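Local atomic coordinates of acetyltransferase, GNAT family (PDB entry 3IWG), a protein that probably transfers acyl groups other than amino-acyl groups to an acceptor, in the manner of GNAT-family acetyltransferases. Residues 27-32 with 103-108; 123-128 with 265-270; 141-146 with 225-230; 195-200 with 208-213. One frame throughout, in Å; residues are numbered along the deposited sequence.

Interaction 1: residues 27-32 with 103-108; sequences SIVPLD and STAELN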
loop_
_atom_site.group_PDB
_atom_site.type_symbol
_atom_site.label_atom_id
_atom_site.label_comp_id
_atom_site.label_asym_id
_atom_site.label_seq_id
_atom_site.Cartn_x
_atom_site.Cartn_y
_atom_site.Cartn_z
ATOM N N SER A 27 6.816 -25.273 -10.812
ATOM C CA SER A 27 5.364 -25.422 -10.466
ATOM C C SER A 27 4.520 -25.933 -11.646
ATOM O O SER A 27 4.754 -25.557 -12.791
ATOM C CB SER A 27 4.761 -24.106 -9.950
ATOM O OG SER A 27 4.428 -23.203 -10.999
ATOM N N ILE A 28 3.532 -26.784 -11.356
ATOM C CA ILE A 28 2.728 -27.432 -12.390
ATOM C C ILE A 28 1.796 -26.402 -12.955
ATOM O O ILE A 28 1.540 -26.381 -14.157
ATOM C CB ILE A 28 1.873 -28.650 -11.849
ATOM C CG1 ILE A 28 2.762 -29.758 -11.312
ATOM C CG2 ILE A 28 1.021 -29.292 -12.963
ATOM C CD1 ILE A 28 3.973 -30.061 -12.221
ATOM N N VAL A 29 1.264 -25.551 -12.082
ATOM C CA VAL A 29 0.469 -24.405 -12.525
ATOM C C VAL A 29 1.023 -23.150 -11.917
ATOM O O VAL A 29 1.787 -23.193 -10.957
ATOM C CB VAL A 29 -1.029 -24.542 -12.143
ATOM C CG1 VAL A 29 -1.711 -25.591 -13.046
ATOM C CG2 VAL A 29 -1.220 -24.816 -10.623
ATOM N N PRO A 30 0.609 -21.998 -12.430
ATOM C CA PRO A 30 0.971 -20.773 -11.675
ATOM C C PRO A 30 0.460 -20.800 -10.216
ATOM O O PRO A 30 -0.645 -21.268 -9.944
ATOM C CB PRO A 30 0.312 -19.659 -12.496
ATOM C CG PRO A 30 -0.816 -20.398 -13.285
ATOM C CD PRO A 30 -0.196 -21.715 -13.634
ATOM N N LEU A 31 1.293 -20.347 -9.290
ATOM C CA LEU A 31 0.941 -20.299 -7.884
ATOM C C LEU A 31 0.217 -19.006 -7.464
ATOM O O LEU A 31 0.264 -17.969 -8.138
ATOM C CB LEU A 31 2.181 -20.476 -7.024
ATOM C CG LEU A 31 3.039 -21.692 -7.377
ATOM C CD1 LEU A 31 4.271 -21.727 -6.518
ATOM C CD2 LEU A 31 2.159 -22.959 -7.238
ATOM N N ASP A 32 -0.432 -19.079 -6.316
ATOM C CA ASP A 32 -1.233 -17.980 -5.838
ATOM C C ASP A 32 -0.437 -16.713 -5.537
ATOM O O ASP A 32 0.399 -16.691 -4.644
ATOM C CB ASP A 32 -1.969 -18.330 -4.564
ATOM C CG ASP A 32 -2.916 -17.236 -4.179
ATOM O OD1 ASP A 32 -4.000 -17.207 -4.795
ATOM O OD2 ASP A 32 -2.545 -16.366 -3.346
ATOM N N SER A 103 1.022 -26.223 -2.017
ATOM C CA SER A 103 -0.009 -26.657 -2.938
ATOM C C SER A 103 0.335 -27.952 -3.611
ATOM O O SER A 103 1.496 -28.344 -3.721
ATOM C CB SER A 103 -0.306 -25.625 -4.016
ATOM O OG SER A 103 0.710 -25.580 -4.991
ATOM N N THR A 104 -0.707 -28.541 -4.154
ATOM C CA THR A 104 -0.591 -29.684 -5.009
ATOM C C THR A 104 0.159 -29.448 -6.309
ATOM O O THR A 104 0.327 -30.402 -7.083
ATOM C CB THR A 104 -1.992 -30.197 -5.324
ATOM O OG1 THR A 104 -2.707 -29.196 -6.057
ATOM C CG2 THR A 104 -2.720 -30.514 -3.996
ATOM N N ALA A 105 0.623 -28.204 -6.550
ATOM C CA ALA A 105 1.374 -27.873 -7.752
ATOM C C ALA A 105 2.841 -27.751 -7.438
ATOM O O ALA A 105 3.655 -27.498 -8.369
ATOM C CB ALA A 105 0.872 -26.537 -8.364
ATOM N N GLU A 106 3.210 -27.878 -6.151
ATOM C CA GLU A 106 4.652 -27.902 -5.815
ATOM C C GLU A 106 5.060 -29.313 -5.355
ATOM O O GLU A 106 4.997 -29.666 -4.170
ATOM C CB GLU A 106 5.011 -26.818 -4.786
ATOM C CG GLU A 106 4.464 -25.389 -5.108
ATOM C CD GLU A 106 3.928 -24.664 -3.870
ATOM O OE1 GLU A 106 4.747 -24.119 -3.106
ATOM O OE2 GLU A 106 2.679 -24.639 -3.676
ATOM N N LEU A 107 5.481 -30.125 -6.324
ATOM C CA LEU A 107 5.452 -31.584 -6.152
ATOM C C LEU A 107 6.491 -31.995 -5.152
ATOM O O LEU A 107 6.192 -32.714 -4.211
ATOM C CB LEU A 107 5.649 -32.286 -7.502
ATOM C CG LEU A 107 4.514 -32.169 -8.542
ATOM C CD1 LEU A 107 4.892 -32.811 -9.907
ATOM C CD2 LEU A 107 3.207 -32.728 -8.011
ATOM N N ASN A 108 7.710 -31.502 -5.325
ATOM C CA ASN A 108 8.795 -31.870 -4.426
ATOM C C ASN A 108 8.567 -31.424 -3.001
ATOM O O ASN A 108 8.818 -32.149 -2.068
ATOM C CB ASN A 108 10.125 -31.355 -4.940
ATOM C CG ASN A 108 10.727 -32.255 -6.015
ATOM O OD1 ASN A 108 11.021 -31.810 -7.124
ATOM N ND2 ASN A 108 10.952 -33.509 -5.673
#

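Interaction 2: residues 123-128 with 265-270; sequences NSLMYQ and AHRIVQ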
loop_
_atom_site.group_PDB
_atom_site.type_symbol
_atom_site.label_atom_id
_atom_site.label_comp_id
_atom_site.label_asym_id
_atom_site.label_seq_id
_atom_site.Cartn_x
_atom_site.Cartn_y
_atom_site.Cartn_z
ATOM N N ASN A 123 -6.662 -25.495 2.755
ATOM C CA ASN A 123 -6.806 -24.045 2.985
ATOM C C ASN A 123 -7.590 -23.344 1.859
ATOM O O ASN A 123 -8.396 -22.515 2.093
ATOM C CB ASN A 123 -5.405 -23.450 3.042
ATOM C CG ASN A 123 -5.404 -21.961 3.258
ATOM O OD1 ASN A 123 -5.228 -21.201 2.323
ATOM N ND2 ASN A 123 -5.534 -21.547 4.519
ATOM N N SER A 124 -7.318 -23.668 0.618
ATOM C CA SER A 124 -8.028 -23.038 -0.469
ATOM C C SER A 124 -7.946 -23.834 -1.723
ATOM O O SER A 124 -7.210 -24.806 -1.808
ATOM C CB SER A 124 -7.510 -21.595 -0.716
ATOM O OG SER A 124 -6.175 -21.439 -0.334
ATOM N N LEU A 125 -8.744 -23.425 -2.695
ATOM C CA LEU A 125 -8.756 -24.037 -3.988
ATOM C C LEU A 125 -8.138 -23.058 -4.978
ATOM O O LEU A 125 -8.402 -21.849 -4.897
ATOM C CB LEU A 125 -10.190 -24.368 -4.382
ATOM C CG LEU A 125 -11.007 -25.397 -3.569
ATOM C CD1 LEU A 125 -11.340 -24.863 -2.162
ATOM C CD2 LEU A 125 -12.280 -25.749 -4.319
HETATM N N MSE A 126 -7.337 -23.579 -5.894
HETATM C CA MSE A 126 -6.763 -22.826 -6.976
HETATM C C MSE A 126 -7.405 -23.251 -8.263
HETATM O O MSE A 126 -7.420 -24.491 -8.592
HETATM C CB MSE A 126 -5.272 -23.126 -7.092
HETATM C CG MSE A 126 -4.496 -22.682 -5.895
HETATM SE SE MSE A 126 -2.870 -23.680 -5.605
HETATM C CE MSE A 126 -1.936 -23.328 -7.230
ATOM N N TYR A 127 -7.897 -22.270 -9.016
ATOM C CA TYR A 127 -8.640 -22.511 -10.205
ATOM C C TYR A 127 -7.978 -21.901 -11.360
ATOM O O TYR A 127 -7.202 -20.929 -11.214
ATOM C CB TYR A 127 -10.010 -21.862 -10.194
ATOM C CG TYR A 127 -10.958 -22.300 -9.128
ATOM C CD1 TYR A 127 -10.880 -21.778 -7.838
ATOM C CD2 TYR A 127 -12.007 -23.140 -9.432
ATOM C CE1 TYR A 127 -11.809 -22.136 -6.856
ATOM C CE2 TYR A 127 -12.927 -23.524 -8.459
ATOM C CZ TYR A 127 -12.821 -23.020 -7.178
ATOM O OH TYR A 127 -13.758 -23.404 -6.225
ATOM N N GLN A 128 -8.326 -22.416 -12.532
ATOM C CA GLN A 128 -7.929 -21.757 -13.730
ATOM C C GLN A 128 -9.027 -21.834 -14.772
ATOM O O GLN A 128 -9.931 -22.613 -14.673
ATOM C CB GLN A 128 -6.586 -22.332 -14.223
ATOM C CG GLN A 128 -5.740 -23.048 -13.066
ATOM C CD GLN A 128 -6.209 -24.478 -12.855
ATOM O OE1 GLN A 128 -6.471 -24.976 -11.725
ATOM N NE2 GLN A 128 -6.369 -25.142 -13.964
ATOM N N ALA A 265 -8.044 -28.278 -10.183
ATOM C CA ALA A 265 -7.353 -29.534 -9.926
ATOM C C ALA A 265 -6.387 -29.371 -8.769
ATOM O O ALA A 265 -5.724 -30.339 -8.402
ATOM C CB ALA A 265 -6.598 -29.984 -11.137
ATOM N N HIS A 266 -6.334 -28.177 -8.180
ATOM C CA HIS A 266 -5.347 -27.837 -7.164
ATOM C C HIS A 266 -5.870 -27.268 -5.876
ATOM O O HIS A 266 -6.938 -26.638 -5.840
ATOM C CB HIS A 266 -4.357 -26.868 -7.764
ATOM C CG HIS A 266 -3.505 -27.503 -8.796
ATOM N ND1 HIS A 266 -2.473 -28.346 -8.468
ATOM C CD2 HIS A 266 -3.573 -27.484 -10.150
ATOM C CE1 HIS A 266 -1.924 -28.806 -9.582
ATOM N NE2 HIS A 266 -2.567 -28.287 -10.616
ATOM N N ARG A 267 -5.074 -27.461 -4.817
ATOM C CA ARG A 267 -5.452 -27.125 -3.459
ATOM C C ARG A 267 -4.239 -26.610 -2.744
ATOM O O ARG A 267 -3.165 -27.064 -3.006
ATOM C CB ARG A 267 -5.941 -28.362 -2.687
ATOM C CG ARG A 267 -7.216 -28.989 -3.182
ATOM C CD ARG A 267 -8.431 -28.079 -3.043
ATOM N NE ARG A 267 -9.658 -28.769 -3.429
ATOM C CZ ARG A 267 -10.084 -28.874 -4.670
ATOM N NH1 ARG A 267 -9.400 -28.355 -5.666
ATOM N NH2 ARG A 267 -11.210 -29.516 -4.919
ATOM N N ILE A 268 -4.412 -25.643 -1.846
ATOM C CA ILE A 268 -3.358 -25.294 -0.895
ATOM C C ILE A 268 -3.765 -25.955 0.402
ATOM O O ILE A 268 -4.902 -25.781 0.903
ATOM C CB ILE A 268 -3.201 -23.746 -0.639
ATOM C CG1 ILE A 268 -2.695 -23.050 -1.881
ATOM C CG2 ILE A 268 -2.208 -23.496 0.449
ATOM C CD1 ILE A 268 -2.605 -21.472 -1.831
ATOM N N VAL A 269 -2.818 -26.657 0.981
ATOM C CA VAL A 269 -3.070 -27.434 2.160
ATOM C C VAL A 269 -2.176 -26.944 3.256
ATOM O O VAL A 269 -1.011 -26.582 3.008
ATOM C CB VAL A 269 -2.757 -28.947 1.874
ATOM C CG1 VAL A 269 -2.950 -29.779 3.120
ATOM C CG2 VAL A 269 -3.578 -29.494 0.673
ATOM N N GLN A 270 -2.687 -26.995 4.468
ATOM C CA GLN A 270 -1.927 -26.690 5.660
ATOM C C GLN A 270 -1.645 -27.975 6.369
ATOM O O GLN A 270 -2.607 -28.621 6.817
ATOM C CB GLN A 270 -2.743 -25.802 6.618
ATOM C CG GLN A 270 -1.966 -25.348 7.838
ATOM C CD GLN A 270 -2.771 -24.462 8.784
ATOM O OE1 GLN A 270 -3.780 -23.845 8.405
ATOM N NE2 GLN A 270 -2.344 -24.434 10.036
HETATM O O HOH W 1 -5.527 -23.486 6.384
#

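Interaction 3: residues 141-146 with 225-230; sequences IDMQIA and KKVLTF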
loop_
_atom_site.group_PDB
_atom_site.type_symbol
_atom_site.label_atom_id
_atom_site.label_comp_id
_atom_site.label_asym_id
_atom_site.label_seq_id
_atom_site.Cartn_x
_atom_site.Cartn_y
_atom_site.Cartn_z
ATOM N N ILE A 141 -22.080 -7.520 -17.725
ATOM C CA ILE A 141 -22.119 -6.215 -17.064
ATOM C C ILE A 141 -20.992 -5.317 -17.531
ATOM O O ILE A 141 -20.035 -5.776 -18.130
ATOM C CB ILE A 141 -21.971 -6.311 -15.536
ATOM C CG1 ILE A 141 -20.576 -6.806 -15.138
ATOM C CG2 ILE A 141 -23.071 -7.182 -14.929
ATOM C CD1 ILE A 141 -20.323 -6.736 -13.630
ATOM N N ASP A 142 -21.114 -4.033 -17.232
ATOM C CA ASP A 142 -20.033 -3.071 -17.467
ATOM C C ASP A 142 -19.442 -2.627 -16.119
ATOM O O ASP A 142 -20.146 -2.117 -15.264
ATOM C CB ASP A 142 -20.524 -1.856 -18.280
ATOM C CG ASP A 142 -19.350 -1.011 -18.870
ATOM O OD1 ASP A 142 -18.236 -1.555 -19.178
ATOM O OD2 ASP A 142 -19.543 0.222 -19.010
HETATM N N MSE A 143 -18.157 -2.866 -15.921
HETATM C CA MSE A 143 -17.465 -2.330 -14.755
HETATM C C MSE A 143 -16.599 -1.152 -15.206
HETATM O O MSE A 143 -16.086 -1.140 -16.338
HETATM C CB MSE A 143 -16.618 -3.403 -14.083
HETATM C CG MSE A 143 -17.397 -4.552 -13.527
HETATM SE SE MSE A 143 -16.301 -5.852 -12.683
HETATM C CE MSE A 143 -16.132 -4.908 -10.979
ATOM N N GLN A 144 -16.453 -0.148 -14.334
ATOM C CA GLN A 144 -15.612 0.999 -14.655
ATOM C C GLN A 144 -14.282 0.950 -13.877
ATOM O O GLN A 144 -14.235 0.626 -12.705
ATOM C CB GLN A 144 -16.382 2.314 -14.470
ATOM C CG GLN A 144 -16.445 2.841 -13.025
ATOM C CD GLN A 144 -17.283 4.153 -12.833
ATOM O OE1 GLN A 144 -16.709 5.224 -12.576
ATOM N NE2 GLN A 144 -18.640 4.050 -12.914
ATOM N N ILE A 145 -13.180 1.235 -14.568
ATOM C CA ILE A 145 -11.864 1.130 -13.949
ATOM C C ILE A 145 -11.803 2.157 -12.825
ATOM O O ILE A 145 -12.356 3.230 -12.982
ATOM C CB ILE A 145 -10.749 1.338 -14.970
ATOM C CG1 ILE A 145 -9.410 0.904 -14.364
ATOM C CG2 ILE A 145 -10.713 2.805 -15.467
ATOM C CD1 ILE A 145 -8.297 0.953 -15.323
ATOM N N ALA A 146 -11.220 1.812 -11.673
ATOM C CA ALA A 146 -11.170 2.783 -10.567
ATOM C C ALA A 146 -10.148 3.902 -10.863
ATOM O O ALA A 146 -9.087 3.691 -11.431
ATOM C CB ALA A 146 -10.855 2.118 -9.245
ATOM N N LYS A 225 -20.543 -13.953 -10.249
ATOM C CA LYS A 225 -20.316 -14.599 -11.518
ATOM C C LYS A 225 -20.042 -13.567 -12.609
ATOM O O LYS A 225 -19.097 -13.708 -13.385
ATOM C CB LYS A 225 -21.481 -15.455 -11.924
ATOM C CG LYS A 225 -21.282 -16.160 -13.250
ATOM C CD LYS A 225 -22.481 -17.076 -13.529
ATOM C CE LYS A 225 -22.351 -17.843 -14.897
ATOM N NZ LYS A 225 -23.061 -17.229 -16.069
ATOM N N LYS A 226 -20.868 -12.526 -12.643
ATOM C CA LYS A 226 -20.773 -11.545 -13.683
ATOM C C LYS A 226 -19.477 -10.759 -13.620
ATOM O O LYS A 226 -18.927 -10.362 -14.658
ATOM C CB LYS A 226 -21.957 -10.615 -13.600
ATOM C CG LYS A 226 -23.289 -11.298 -13.829
ATOM C CD LYS A 226 -24.276 -10.367 -14.482
ATOM C CE LYS A 226 -25.453 -9.924 -13.613
ATOM N NZ LYS A 226 -26.674 -10.598 -14.119
ATOM N N VAL A 227 -18.987 -10.565 -12.393
ATOM C CA VAL A 227 -17.785 -9.778 -12.155
ATOM C C VAL A 227 -16.606 -10.574 -12.669
ATOM O O VAL A 227 -15.780 -10.075 -13.418
ATOM C CB VAL A 227 -17.606 -9.416 -10.652
ATOM C CG1 VAL A 227 -16.278 -8.803 -10.394
ATOM C CG2 VAL A 227 -18.687 -8.466 -10.230
ATOM N N LEU A 228 -16.570 -11.838 -12.287
ATOM C CA LEU A 228 -15.530 -12.738 -12.745
ATOM C C LEU A 228 -15.524 -12.807 -14.288
ATOM O O LEU A 228 -14.467 -12.757 -14.908
ATOM C CB LEU A 228 -15.747 -14.103 -12.123
ATOM C CG LEU A 228 -15.290 -14.182 -10.679
ATOM C CD1 LEU A 228 -15.749 -15.502 -10.066
ATOM C CD2 LEU A 228 -13.772 -14.129 -10.646
ATOM N N THR A 229 -16.699 -12.854 -14.901
ATOM C CA THR A 229 -16.776 -12.918 -16.348
ATOM C C THR A 229 -16.181 -11.666 -16.975
ATOM O O THR A 229 -15.429 -11.759 -17.928
ATOM C CB THR A 229 -18.218 -13.135 -16.834
ATOM O OG1 THR A 229 -18.716 -14.343 -16.240
ATOM C CG2 THR A 229 -18.266 -13.263 -18.357
ATOM N N PHE A 230 -16.486 -10.489 -16.430
ATOM C CA PHE A 230 -15.890 -9.253 -16.943
ATOM C C PHE A 230 -14.376 -9.291 -16.811
ATOM O O PHE A 230 -13.649 -8.966 -17.732
ATOM C CB PHE A 230 -16.396 -8.060 -16.141
ATOM C CG PHE A 230 -15.797 -6.754 -16.540
ATOM C CD1 PHE A 230 -14.632 -6.326 -15.974
ATOM C CD2 PHE A 230 -16.429 -5.942 -17.459
ATOM C CE1 PHE A 230 -14.067 -5.121 -16.330
ATOM C CE2 PHE A 230 -15.870 -4.721 -17.821
ATOM C CZ PHE A 230 -14.700 -4.308 -17.249
HETATM O O HOH W 2 -20.267 -9.844 -16.816
#

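Interaction 4: residues 195-200 with 208-213; sequences GECRLF and ADLGMI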
loop_
_atom_site.group_PDB
_atom_site.type_symbol
_atom_site.label_atom_id
_atom_site.label_comp_id
_atom_site.label_asym_id
_atom_site.label_seq_id
_atom_site.Cartn_x
_atom_site.Cartn_y
_atom_site.Cartn_z
ATOM N N GLY A 195 -13.816 -5.503 -8.294
ATOM C CA GLY A 195 -13.094 -6.581 -8.937
ATOM C C GLY A 195 -11.649 -6.203 -9.137
ATOM O O GLY A 195 -11.339 -5.031 -9.404
ATOM N N GLU A 196 -10.781 -7.209 -9.045
ATOM C CA GLU A 196 -9.338 -7.086 -9.249
ATOM C C GLU A 196 -8.863 -8.024 -10.371
ATOM O O GLU A 196 -9.217 -9.195 -10.387
ATOM C CB GLU A 196 -8.592 -7.445 -7.969
ATOM C CG GLU A 196 -9.099 -6.682 -6.767
ATOM C CD GLU A 196 -8.317 -6.932 -5.454
ATOM O OE1 GLU A 196 -7.275 -7.634 -5.448
ATOM O OE2 GLU A 196 -8.756 -6.402 -4.411
ATOM N N CYS A 197 -8.093 -7.488 -11.309
ATOM C CA CYS A 197 -7.487 -8.242 -12.362
ATOM C C CYS A 197 -5.982 -7.945 -12.318
ATOM O O CYS A 197 -5.516 -7.001 -12.965
ATOM C CB CYS A 197 -8.077 -7.797 -13.688
ATOM S SG CYS A 197 -7.472 -8.687 -15.145
ATOM N N ARG A 198 -5.240 -8.744 -11.552
ATOM C CA ARG A 198 -3.878 -8.376 -11.216
ATOM C C ARG A 198 -2.874 -9.055 -12.076
ATOM O O ARG A 198 -2.935 -10.257 -12.265
ATOM C CB ARG A 198 -3.545 -8.826 -9.826
ATOM C CG ARG A 198 -4.455 -8.303 -8.690
ATOM C CD ARG A 198 -4.099 -9.151 -7.435
ATOM N NE ARG A 198 -5.274 -9.252 -6.641
ATOM C CZ ARG A 198 -5.940 -10.344 -6.307
ATOM N NH1 ARG A 198 -7.045 -10.169 -5.583
ATOM N NH2 ARG A 198 -5.498 -11.555 -6.578
ATOM N N LEU A 199 -1.910 -8.302 -12.551
ATOM C CA LEU A 199 -0.844 -8.880 -13.331
ATOM C C LEU A 199 0.232 -9.274 -12.388
ATOM O O LEU A 199 0.312 -8.742 -11.309
ATOM C CB LEU A 199 -0.273 -7.866 -14.316
ATOM C CG LEU A 199 -1.069 -7.805 -15.604
ATOM C CD1 LEU A 199 -2.547 -7.615 -15.342
ATOM C CD2 LEU A 199 -0.483 -6.682 -16.552
ATOM N N PHE A 200 1.059 -10.203 -12.828
ATOM C CA PHE A 200 2.291 -10.564 -12.149
ATOM C C PHE A 200 3.485 -9.857 -12.775
ATOM O O PHE A 200 3.654 -9.841 -14.002
ATOM C CB PHE A 200 2.504 -12.032 -12.297
ATOM C CG PHE A 200 1.498 -12.846 -11.561
ATOM C CD1 PHE A 200 1.711 -13.177 -10.235
ATOM C CD2 PHE A 200 0.349 -13.293 -12.195
ATOM C CE1 PHE A 200 0.796 -13.961 -9.557
ATOM C CE2 PHE A 200 -0.590 -14.046 -11.518
ATOM C CZ PHE A 200 -0.365 -14.397 -10.199
ATOM N N ALA A 208 -3.403 -13.626 -15.218
ATOM C CA ALA A 208 -4.045 -12.610 -14.401
ATOM C C ALA A 208 -4.705 -13.304 -13.201
ATOM O O ALA A 208 -5.405 -14.302 -13.353
ATOM C CB ALA A 208 -5.049 -11.836 -15.202
ATOM N N ASP A 209 -4.493 -12.765 -12.014
ATOM C CA ASP A 209 -5.019 -13.335 -10.798
ATOM C C ASP A 209 -6.212 -12.456 -10.380
ATOM O O ASP A 209 -6.035 -11.267 -10.093
ATOM C CB ASP A 209 -3.911 -13.292 -9.756
ATOM C CG ASP A 209 -4.223 -14.060 -8.463
ATOM O OD1 ASP A 209 -5.251 -14.773 -8.316
ATOM O OD2 ASP A 209 -3.366 -13.961 -7.562
ATOM N N LEU A 210 -7.412 -13.036 -10.353
ATOM C CA LEU A 210 -8.634 -12.287 -10.119
ATOM C C LEU A 210 -9.139 -12.375 -8.679
ATOM O O LEU A 210 -8.984 -13.378 -8.015
ATOM C CB LEU A 210 -9.733 -12.779 -11.060
ATOM C CG LEU A 210 -9.299 -12.993 -12.501
ATOM C CD1 LEU A 210 -10.470 -13.464 -13.387
ATOM C CD2 LEU A 210 -8.603 -11.747 -13.094
ATOM N N GLY A 211 -9.733 -11.297 -8.200
ATOM C CA GLY A 211 -10.451 -11.290 -6.916
ATOM C C GLY A 211 -11.695 -10.439 -7.048
ATOM O O GLY A 211 -11.792 -9.604 -7.940
HETATM N N MSE A 212 -12.669 -10.689 -6.194
HETATM C CA MSE A 212 -13.861 -9.876 -6.143
HETATM C C MSE A 212 -14.435 -9.793 -4.721
HETATM O O MSE A 212 -14.227 -10.677 -3.888
HETATM C CB MSE A 212 -15.001 -10.382 -7.026
HETATM C CG MSE A 212 -14.775 -11.612 -7.841
HETATM SE SE MSE A 212 -15.118 -13.262 -6.925
HETATM C CE MSE A 212 -13.403 -13.750 -6.222
ATOM N N ILE A 213 -15.173 -8.701 -4.494
ATOM C CA ILE A 213 -16.008 -8.544 -3.330
ATOM C C ILE A 213 -17.385 -8.082 -3.767
ATOM O O ILE A 213 -17.523 -7.060 -4.436
ATOM C CB ILE A 213 -15.449 -7.436 -2.365
ATOM C CG1 ILE A 213 -13.999 -7.693 -1.940
ATOM C CG2 ILE A 213 -16.359 -7.322 -1.170
ATOM C CD1 ILE A 213 -13.317 -6.405 -1.151
#

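Interaction 1: residues 27-32 with 103-108
L31 reaches the 103-108 turn because its CG stands anti to the carbonyl carbon (chi1 -51°) and CD1 carries the chain straight on (chi2 177°). Its two methyls then part company: CD2 lies 3.7 Å from S103 OG and 4.0 Å from A105 CB, whereas CD1 meets E106 CG at 3.9 Å. V29 sends CG2 into the space between its own backbone N and carbonyl carbon, and this methyl presses on A105 CB at 3.5 Å. V29 and L31 thus both meet the A105 methyl. A105 O is taken by I28 N at 3.1 Å, in the carbonyl plane and on a lone pair, with S27 CA adding a CA-H...O contact. The receiving surface is a type I turn, S103 to E106, which joins strand 99-103 to helix 107-116 and places E106 at the N-cap position. An ST turn is built into it, S103 OG accepting from A105 N at 3.1 Å, while E106 OE2 takes both S103 N and S103 OG. V29 and L31 also touch M126 on strand 117-129. On the exposed side, I28 CD1 meets L107 CD1 at 3.7 Å, the two side chains crossing at about a right angle.

Interaction 2: residues 123-128 with 265-270
L125 and R267, a non-hydrogen-bonded pair, run alongside each other in the same direction, with L125 CG over one face of the guanidinium, toward its rim and 3.6 Å from R267 NE. The arginine chain is bent at CD (chi2 -64°), and NH1 donates to H266 O at 3.0 Å, the oxygen lying nearly in the guanidinium plane. M126 N reaches the same H266 O at 3.1 Å from the opposite face of the carbonyl, which is therefore gripped twice. An alanine in place of R267 would probably cost H266 O its side-chain donor and leave L125 without the flat group it packs against.

Here the strand 262-273 lies between 99-103 and 117-129, antiparallel to both, probably the place of the last strand of a GNAT unit; with 117-129 lying in turn beside 241-247, this is consistent with an exchange of last strands between two tandem units. The pairing accommodates a classic beta bulge, in which N123 N, at 2.6 Å, and S124 N, at 3.2 Å, both donate to I268 O. Beyond the bulge a water links N123 ND2 to Q270 OE1.

The other side of the sheet carries S124, M126, H266 and I268. M126, a selenomethionine, crosses I268 at about a right angle, SE to CG1 3.8 Å, and crosses H266 obliquely through the two CB atoms. S124 OG lies 3.8 Å from I268 CB while donating to N123 OD1. H266 ND1 is hydrogen-bonded to T104 OG1.

Interaction 3: residues 141-146 with 225-230
I141 and K226 have the nearest CA atoms, 6.5 Å apart, where the 141-146 chain passes the helical turn 225-230 and a single water joins I141 N to K226 O. Otherwise the helix contributes side chains, and the F230 ring also meets backbone atoms, M143 N lying 3.5 Å from F230 CE2. F230 has CG anti to the backbone N (chi1 177°), and M143, a selenomethionine, lies across the ring: its CB is over the centre, 3.8 Å from the centroid in a CH-pi contact. The SE atom sits obliquely, 4.3 Å from the centroid, a Met-aromatic contact, and also touches V227 CG1 at 3.7 Å. The chain then bends at its last torsion (chi3 82°), and CE comes to rest 3.9 Å from V227 CG1. One turn earlier in the helix, I141 CG2 is pushed tightly against K226 CD at 3.4 Å, while CD1 approaches V227 CG2. The K226 side chain bends repeatedly, and its amino group leads away to a long, weak ion pair with E139. F230 also makes an edge-to-face stack with F183 of strand 182-187. In GNAT enzymes the helix after the fourth core strand usually starts at the loop that binds the pyrophosphate of acetyl-CoA; helix 223-237, which follows strand 207-214 and packs here against the chain entering strand 144-145, probably corresponds to it.

Interaction 4: residues 195-200 with 208-213
E196 and G211 form a hydrogen-bonded pair in the close-fitting part of this antiparallel hairpin, E196 N donating to G211 O at 2.8 Å and G211 N to E196 O at 3.1 Å. R198 and D209 do the same. G211 leaves room for the arginine, since a CB there would run into R198 NH1. On the face of C197, A208 and L210 the fit is apolar: C197 SG lies 3.9 Å from L210 CD2 and 4.0 Å from A208 CB. The charged face is looser across the strands. R198 grips E196 OE1 in a side-on salt bridge with NE and NH1, the oxygen lying in the guanidinium plane, but NH2 makes only a longer salt bridge to D209 OD2 (3.4 Å), the flat groups 88° apart. F200 CZ leans on D209 CB at 3.7 Å, its ring almost parallel to the carboxylate. An alanine in place of R198 would probably leave D209 without its cross-strand salt-bridge partner and E196 OE1 without its two guanidinium donors. Y172 OH of helix 166-178 also hydrogen-bonds E196 OE1, and Y173 and L176 cover that side chain; helix 223-237 packs on C197 and A208 through A235, and strands 182-187 and 241-247 flank the hairpin.

Along the chain interaction 1 closes first, in the first half of the protein; interaction 2 then spans a long run of chain that holds interactions 3 and 4, with 4 lying inside 3. Interactions 1 and 2 have centres 9 Å apart and touch through T104 and H266, so the 103-108 turn rests on the paired strands 117-129 and 262-273. Interactions 3 and 4, with centres 11 Å apart, meet where V227 and M143 pack on G195, joining helix 223-237 to the 190-199 hairpin. The two groups are well separated, centres of 2 and 4 being about 17 Å apart, although L31 O approaches F200 CZ. The return of strand 262-273 to the first half probably links two GNAT-like units.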